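Local coordinates for protein lactose Operon Repressor (Escherichia coli, PDB 1JYE) that binds operator DNA to repress transcription of the lactose operon, and lets go of it when an inducer sugar binds, at residues S97-S102 / I124-D129; S102-C107 / D130-A135. The protein carries 1 engineered substitution. All coordinates share one frame; numbering follows the deposited sequence.

Contact 1: residues S97-S102 / I124-D129; sequences SMVERS and INYPLD
At the C-terminal ends of parallel strands 93-98 and 122-125, where the chain runs out into loops, Val99 packs over the ring of Tyr126. The two side chains cross at about a right angle. Val99 CG1 comes down on one face near the hydroxyl end, 3.4 Å from Tyr126 CE1. The other methyl sits further back along the ring. Val99 CG2 is 4.2 Å from the centroid of the Tyr126 ring and 30° off its normal, an off-centre CH-pi contact. Pro127 CD lies against the opposite face, 3.5 Å above the Tyr126 ring plane, so the ring is held between a valine and a proline. Strand 63-68 runs between the two strands in the sheet, and helix 104-115 links them in a beta-alpha-beta crossover of a periplasmic binding protein-like domain. The Tyr126 ring bridges the loops that follow. With CG anti to the backbone N (chi1 -175°), it extends from its own loop toward 97-102. Its edge meets the backbone there: Tyr126 OH is 2.8 Å from Ser102 N, but the angle is too poor for a hydrogen bond. The same oxygen is 3.3 Å from Arg101 C. Next to Val99 in the chain, Met98 packs on the engineered Leu84 of the second subunit.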
ATOM      1  N   SER A  97       0.100   2.571  17.127  1.00 18.57           N
ATOM      2  CA  SER A  97       1.529   2.597  17.406  1.00 19.83           C
ATOM      3  C   SER A  97       2.214   1.661  16.416  1.00 21.21           C
ATOM      4  O   SER A  97       1.857   0.484  16.316  1.00 19.82           O
ATOM      5  CB  SER A  97       1.803   2.133  18.841  1.00 19.49           C
ATOM      6  OG  SER A  97       3.197   2.107  19.111  1.00 22.44           O
ATOM      7  N   MET A  98       3.184   2.184  15.673  1.00 20.50           N
ATOM      8  CA  MET A  98       3.899   1.378  14.693  1.00 23.54           C
ATOM      9  C   MET A  98       5.165   0.845  15.352  1.00 27.23           C
ATOM     10  O   MET A  98       6.007   1.613  15.816  1.00 27.25           O
ATOM     11  CB  MET A  98       4.235   2.227  13.462  1.00 23.91           C
ATOM     12  CG  MET A  98       4.200   1.459  12.145  1.00 23.39           C
ATOM     13  SD  MET A  98       4.208   2.555  10.692  1.00 22.03           S
ATOM     14  CE  MET A  98       5.936   2.970  10.622  1.00 21.97           C
ATOM     15  N   VAL A  99       5.293  -0.476  15.394  1.00 29.46           N
ATOM     16  CA  VAL A  99       6.434  -1.118  16.035  1.00 34.49           C
ATOM     17  C   VAL A  99       7.779  -0.851  15.372  1.00 38.61           C
ATOM     18  O   VAL A  99       7.924  -0.966  14.157  1.00 39.19           O
ATOM     19  CB  VAL A  99       6.214  -2.641  16.135  1.00 33.56           C
ATOM     20  CG1 VAL A  99       7.388  -3.296  16.856  1.00 33.98           C
ATOM     21  CG2 VAL A  99       4.919  -2.918  16.879  1.00 33.87           C
ATOM     22  N   GLU A 100       8.763  -0.504  16.200  1.00 43.06           N
ATOM     23  CA  GLU A 100      10.116  -0.210  15.743  1.00 47.51           C
ATOM     24  C   GLU A 100      10.706  -1.362  14.931  1.00 49.08           C
ATOM     25  O   GLU A 100      11.840  -1.282  14.459  1.00 50.20           O
ATOM     26  CB  GLU A 100      11.017   0.092  16.944  1.00 49.54           C
ATOM     27  CG  GLU A 100      10.529   1.251  17.802  1.00 52.13           C
ATOM     28  CD  GLU A 100      11.454   1.549  18.967  1.00 53.31           C
ATOM     29  OE1 GLU A 100      11.649   0.658  19.820  1.00 54.90           O
ATOM     30  OE2 GLU A 100      11.983   2.679  19.031  1.00 54.34           O
ATOM     31  N   ARG A 101       9.931  -2.432  14.785  1.00 51.10           N
ATOM     32  CA  ARG A 101      10.343  -3.604  14.020  1.00 51.91           C
ATOM     33  C   ARG A 101      11.389  -4.468  14.713  1.00 51.21           C
ATOM     34  O   ARG A 101      12.197  -3.982  15.506  1.00 51.25           O
ATOM     35  CB  ARG A 101      10.878  -3.177  12.647  1.00 53.40           C
ATOM     36  CG  ARG A 101       9.879  -2.418  11.794  1.00 56.54           C
ATOM     37  CD  ARG A 101      10.470  -2.001  10.448  1.00 58.41           C
ATOM     38  NE  ARG A 101      10.901  -3.140   9.637  1.00 59.92           N
ATOM     39  CZ  ARG A 101      12.075  -3.754   9.761  1.00 60.39           C
ATOM     40  NH1 ARG A 101      12.955  -3.344  10.665  1.00 61.09           N
ATOM     41  NH2 ARG A 101      12.370  -4.783   8.979  1.00 60.66           N
ATOM     42  N   SER A 102      11.355  -5.758  14.397  1.00 49.97           N
ATOM     43  CA  SER A 102      12.288  -6.737  14.940  1.00 48.39           C
ATOM     44  C   SER A 102      12.333  -6.825  16.460  1.00 46.59           C
ATOM     45  O   SER A 102      12.889  -5.950  17.128  1.00 47.06           O
ATOM     46  CB  SER A 102      13.697  -6.459  14.411  1.00 49.21           C
ATOM     47  OG  SER A 102      13.740  -6.545  12.998  1.00 50.92           O
ATOM     48  N   ILE A 124      -3.151  -6.555  18.177  1.00 13.66           N
ATOM     49  CA  ILE A 124      -1.730  -6.713  17.886  1.00 14.60           C
ATOM     50  C   ILE A 124      -1.552  -7.231  16.459  1.00 14.41           C
ATOM     51  O   ILE A 124      -1.698  -8.428  16.189  1.00 14.78           O
ATOM     52  CB  ILE A 124      -1.071  -7.705  18.876  1.00 15.03           C
ATOM     53  CG1 ILE A 124      -1.433  -7.332  20.320  1.00 17.42           C
ATOM     54  CG2 ILE A 124       0.442  -7.688  18.698  1.00 16.15           C
ATOM     55  CD1 ILE A 124      -0.947  -5.962  20.759  1.00 19.56           C
ATOM     56  N   ASN A 125      -1.241  -6.311  15.551  1.00 13.94           N
ATOM     57  CA  ASN A 125      -1.048  -6.627  14.139  1.00 14.82           C
ATOM     58  C   ASN A 125       0.453  -6.640  13.850  1.00 16.00           C
ATOM     59  O   ASN A 125       0.950  -5.883  13.017  1.00 14.65           O
ATOM     60  CB  ASN A 125      -1.759  -5.563  13.296  1.00 16.83           C
ATOM     61  CG  ASN A 125      -1.754  -5.886  11.820  1.00 19.61           C
ATOM     62  OD1 ASN A 125      -2.044  -7.014  11.423  1.00 21.22           O
ATOM     63  ND2 ASN A 125      -1.440  -4.889  10.995  1.00 20.56           N
ATOM     64  N   TYR A 126       1.163  -7.528  14.542  1.00 16.14           N
ATOM     65  CA  TYR A 126       2.613  -7.642  14.431  1.00 16.45           C
ATOM     66  C   TYR A 126       2.987  -9.126  14.542  1.00 16.25           C
ATOM     67  O   TYR A 126       2.457  -9.833  15.393  1.00 16.83           O
ATOM     68  CB  TYR A 126       3.243  -6.842  15.573  1.00 17.58           C
ATOM     69  CG  TYR A 126       4.746  -6.749  15.529  1.00 19.05           C
ATOM     70  CD1 TYR A 126       5.386  -5.853  14.675  1.00 20.55           C
ATOM     71  CD2 TYR A 126       5.533  -7.564  16.340  1.00 20.34           C
ATOM     72  CE1 TYR A 126       6.776  -5.771  14.629  1.00 21.33           C
ATOM     73  CE2 TYR A 126       6.921  -7.493  16.303  1.00 22.70           C
ATOM     74  CZ  TYR A 126       7.537  -6.595  15.446  1.00 23.49           C
ATOM     75  OH  TYR A 126       8.910  -6.526  15.408  1.00 25.63           O
ATOM     76  N   PRO A 127       3.910  -9.611  13.693  1.00 15.94           N
ATOM     77  CA  PRO A 127       4.310 -11.026  13.731  1.00 15.66           C
ATOM     78  C   PRO A 127       5.034 -11.452  15.005  1.00 15.27           C
ATOM     79  O   PRO A 127       6.083 -10.913  15.346  1.00 16.64           O
ATOM     80  CB  PRO A 127       5.179 -11.165  12.484  1.00 16.03           C
ATOM     81  CG  PRO A 127       5.843  -9.827  12.403  1.00 17.39           C
ATOM     82  CD  PRO A 127       4.703  -8.870  12.695  1.00 17.01           C
ATOM     83  N   LEU A 128       4.472 -12.438  15.700  1.00 14.30           N
ATOM     84  CA  LEU A 128       5.058 -12.919  16.949  1.00 15.18           C
ATOM     85  C   LEU A 128       5.017 -14.440  17.037  1.00 15.46           C
ATOM     86  O   LEU A 128       3.998 -15.047  16.715  1.00 15.74           O
ATOM     87  CB  LEU A 128       4.286 -12.340  18.137  1.00 14.42           C
ATOM     88  CG  LEU A 128       4.378 -10.830  18.352  1.00 15.61           C
ATOM     89  CD1 LEU A 128       3.233 -10.361  19.232  1.00 15.24           C
ATOM     90  CD2 LEU A 128       5.729 -10.489  18.977  1.00 16.07           C
ATOM     91  N   ASP A 129       6.111 -15.059  17.471  1.00 17.00           N
ATOM     92  CA  ASP A 129       6.097 -16.510  17.598  1.00 18.19           C
ATOM     93  C   ASP A 129       5.331 -16.871  18.870  1.00 19.73           C
ATOM     94  O   ASP A 129       4.876 -15.983  19.593  1.00 19.19           O
ATOM     95  CB  ASP A 129       7.520 -17.103  17.596  1.00 19.65           C
ATOM     96  CG  ASP A 129       8.315 -16.790  18.854  1.00 22.18           C
ATOM     97  OD1 ASP A 129       7.764 -16.235  19.824  1.00 22.51           O
ATOM     98  OD2 ASP A 129       9.520 -17.127  18.869  1.00 23.39           O
TER

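Contact 2: residues S102-C107 / D130-A135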
ATOM      1  N   SER A 102      11.355  -5.758  14.397  1.00 49.97           N
ATOM      2  CA  SER A 102      12.288  -6.737  14.940  1.00 48.39           C
ATOM      3  C   SER A 102      12.333  -6.825  16.460  1.00 46.59           C
ATOM      4  O   SER A 102      12.889  -5.950  17.128  1.00 47.06           O
ATOM      5  CB  SER A 102      13.697  -6.459  14.411  1.00 49.21           C
ATOM      6  OG  SER A 102      13.740  -6.545  12.998  1.00 50.92           O
ATOM      7  N   GLY A 103      11.748  -7.886  17.007  1.00 43.84           N
ATOM      8  CA  GLY A 103      11.783  -8.074  18.445  1.00 40.40           C
ATOM      9  C   GLY A 103      10.494  -7.974  19.234  1.00 37.03           C
ATOM     10  O   GLY A 103       9.631  -7.135  18.968  1.00 35.59           O
ATOM     11  N   VAL A 104      10.381  -8.847  20.230  1.00 33.50           N
ATOM     12  CA  VAL A 104       9.224  -8.880  21.107  1.00 30.14           C
ATOM     13  C   VAL A 104       9.286  -7.672  22.041  1.00 28.78           C
ATOM     14  O   VAL A 104       8.258  -7.169  22.488  1.00 27.00           O
ATOM     15  CB  VAL A 104       9.209 -10.181  21.943  1.00 30.20           C
ATOM     16  CG1 VAL A 104      10.508 -10.307  22.730  1.00 30.05           C
ATOM     17  CG2 VAL A 104       8.012 -10.191  22.880  1.00 28.96           C
ATOM     18  N   GLU A 105      10.499  -7.204  22.326  1.00 28.32           N
ATOM     19  CA  GLU A 105      10.675  -6.053  23.205  1.00 27.82           C
ATOM     20  C   GLU A 105      10.102  -4.789  22.573  1.00 26.09           C
ATOM     21  O   GLU A 105       9.508  -3.960  23.259  1.00 25.70           O
ATOM     22  CB  GLU A 105      12.157  -5.839  23.522  1.00 30.38           C
ATOM     23  CG  GLU A 105      12.789  -6.961  24.329  1.00 33.87           C
ATOM     24  CD  GLU A 105      12.005  -7.285  25.585  1.00 36.37           C
ATOM     25  OE1 GLU A 105      11.625  -6.340  26.308  1.00 37.86           O
ATOM     26  OE2 GLU A 105      11.771  -8.483  25.852  1.00 38.81           O
ATOM     27  N   ALA A 106      10.288  -4.647  21.266  1.00 25.15           N
ATOM     28  CA  ALA A 106       9.779  -3.485  20.546  1.00 23.61           C
ATOM     29  C   ALA A 106       8.255  -3.484  20.600  1.00 23.24           C
ATOM     30  O   ALA A 106       7.628  -2.433  20.735  1.00 21.49           O
ATOM     31  CB  ALA A 106      10.254  -3.516  19.098  1.00 24.61           C
ATOM     32  N   CYS A 107       7.661  -4.671  20.499  1.00 21.43           N
ATOM     33  CA  CYS A 107       6.209  -4.790  20.537  1.00 21.37           C
ATOM     34  C   CYS A 107       5.700  -4.521  21.949  1.00 21.84           C
ATOM     35  O   CYS A 107       4.665  -3.886  22.131  1.00 21.84           O
ATOM     36  CB  CYS A 107       5.774  -6.186  20.078  1.00 21.38           C
ATOM     37  SG  CYS A 107       4.007  -6.311  19.699  1.00 21.53           S
ATOM     38  N   ASP A 130       5.177 -18.162  19.138  1.00 19.47           N
ATOM     39  CA  ASP A 130       4.416 -18.610  20.301  1.00 22.54           C
ATOM     40  C   ASP A 130       4.791 -17.944  21.621  1.00 22.09           C
ATOM     41  O   ASP A 130       3.956 -17.290  22.251  1.00 22.12           O
ATOM     42  CB  ASP A 130       4.522 -20.132  20.436  1.00 24.19           C
ATOM     43  CG  ASP A 130       3.561 -20.697  21.469  1.00 28.86           C
ATOM     44  OD1 ASP A 130       3.949 -20.826  22.651  1.00 31.02           O
ATOM     45  OD2 ASP A 130       2.408 -21.003  21.100  1.00 31.27           O
ATOM     46  N   GLN A 131       6.041 -18.105  22.039  1.00 22.06           N
ATOM     47  CA  GLN A 131       6.498 -17.527  23.297  1.00 23.03           C
ATOM     48  C   GLN A 131       6.423 -16.006  23.362  1.00 21.59           C
ATOM     49  O   GLN A 131       6.046 -15.448  24.394  1.00 20.89           O
ATOM     50  CB  GLN A 131       7.922 -17.999  23.599  1.00 26.50           C
ATOM     51  CG  GLN A 131       7.977 -19.335  24.326  1.00 32.47           C
ATOM     52  CD  GLN A 131       7.083 -20.389  23.700  1.00 35.19           C
ATOM     53  OE1 GLN A 131       7.318 -20.836  22.577  1.00 38.90           O
ATOM     54  NE2 GLN A 131       6.046 -20.791  24.428  1.00 36.33           N
ATOM     55  N   ASP A 132       6.772 -15.333  22.270  1.00 21.04           N
ATOM     56  CA  ASP A 132       6.723 -13.875  22.256  1.00 20.21           C
ATOM     57  C   ASP A 132       5.291 -13.350  22.318  1.00 19.56           C
ATOM     58  O   ASP A 132       5.029 -12.327  22.955  1.00 17.96           O
ATOM     59  CB  ASP A 132       7.433 -13.316  21.017  1.00 21.03           C
ATOM     60  CG  ASP A 132       8.941 -13.511  21.067  1.00 23.10           C
ATOM     61  OD1 ASP A 132       9.479 -13.722  22.177  1.00 24.04           O
ATOM     62  OD2 ASP A 132       9.590 -13.437  20.002  1.00 21.59           O
ATOM     63  N   ALA A 133       4.361 -14.041  21.660  1.00 18.16           N
ATOM     64  CA  ALA A 133       2.965 -13.609  21.680  1.00 18.11           C
ATOM     65  C   ALA A 133       2.423 -13.740  23.101  1.00 18.54           C
ATOM     66  O   ALA A 133       1.694 -12.872  23.585  1.00 18.35           O
ATOM     67  CB  ALA A 133       2.132 -14.451  20.710  1.00 18.65           C
ATOM     68  N   ILE A 134       2.782 -14.831  23.770  1.00 18.87           N
ATOM     69  CA  ILE A 134       2.337 -15.044  25.142  1.00 19.54           C
ATOM     70  C   ILE A 134       2.913 -13.936  26.024  1.00 19.53           C
ATOM     71  O   ILE A 134       2.234 -13.417  26.911  1.00 20.91           O
ATOM     72  CB  ILE A 134       2.791 -16.424  25.662  1.00 20.21           C
ATOM     73  CG1 ILE A 134       1.995 -17.524  24.949  1.00 20.66           C
ATOM     74  CG2 ILE A 134       2.595 -16.511  27.177  1.00 20.57           C
ATOM     75  CD1 ILE A 134       2.475 -18.934  25.253  1.00 24.43           C
ATOM     76  N   ALA A 135       4.161 -13.563  25.757  1.00 20.53           N
ATOM     77  CA  ALA A 135       4.826 -12.511  26.518  1.00 20.82           C
ATOM     78  C   ALA A 135       4.130 -11.167  26.304  1.00 20.83           C
ATOM     79  O   ALA A 135       3.931 -10.399  27.248  1.00 20.25           O
ATOM     80  CB  ALA A 135       6.289 -12.419  26.109  1.00 20.06           C
TER
HETATM   81  O   HOH W   1      11.498 -11.486  19.407  1.00 33.81           O
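Val104 lies against the carboxylate end of Asp132, and the two side chains cross obliquely. Val104 CB is 3.5 Å from Asp132 CG. One methyl, Val104 CG1, takes the place between its own backbone N and carbonyl carbon (chi1 56°), which puts it 3.6 Å from Asp132 OD1. The other methyl lies nearer the backbone of the aspartate: Val104 CG2 is 3.7 Å from Asp132 CB. It also makes a looser contact with Ala135, one turn further on, at 4.3 Å from Ala135 CB. No direct hydrogen bond joins the segments. A water does so instead, donating to Asp132 OD2 over 2.8 Å and accepting a weak bond from Val104 N over 3.0 Å. These are the first turns of helices 104-115 and 130-139, which pack beside each other in a domain of alternating strands and helices. Gly103 is the N-cap of the first helix and Asp129 that of the second, where Asp129 OD1 accepts a hydrogen bond from Asp132 N. Lying near two helix N-termini, the Asp132 carboxylate is probably stabilised as an anion. Were Asp132 an alanine, the bridging water would probably lose its acceptor and a gap would probably open beside Val104. Further along helix 130-139, Val136 touches both Val104 and Cys107. At the start of the same helix, Asp130 OD2 is hydrogen-bonded to Thr154 OG1.

Overall arrangement
The two contacts are neighbours, with centres 8 Å apart, and they share Ser102. Their segments alternate along the chain: 97-102 runs straight into 102-107, and 124-129 into 130-135. Contact 1 joins the loops after strands 93-98 and 122-125 of one four-stranded parallel sheet. Contact 2 joins the starts of the helices that those loops lead into. They meet directly: Val99 CG1 packs 3.6 Å from Ala106 CB, and Tyr126 CD2 lies 3.9 Å from Cys107 SG. Together they tie two successive strand-loop-helix units at the C-terminal ends of the strands of one sheet. Strands 182-186, 214-217, 241-244 and 269-271 form a second such sheet in the other half of the core, as in the LacI family.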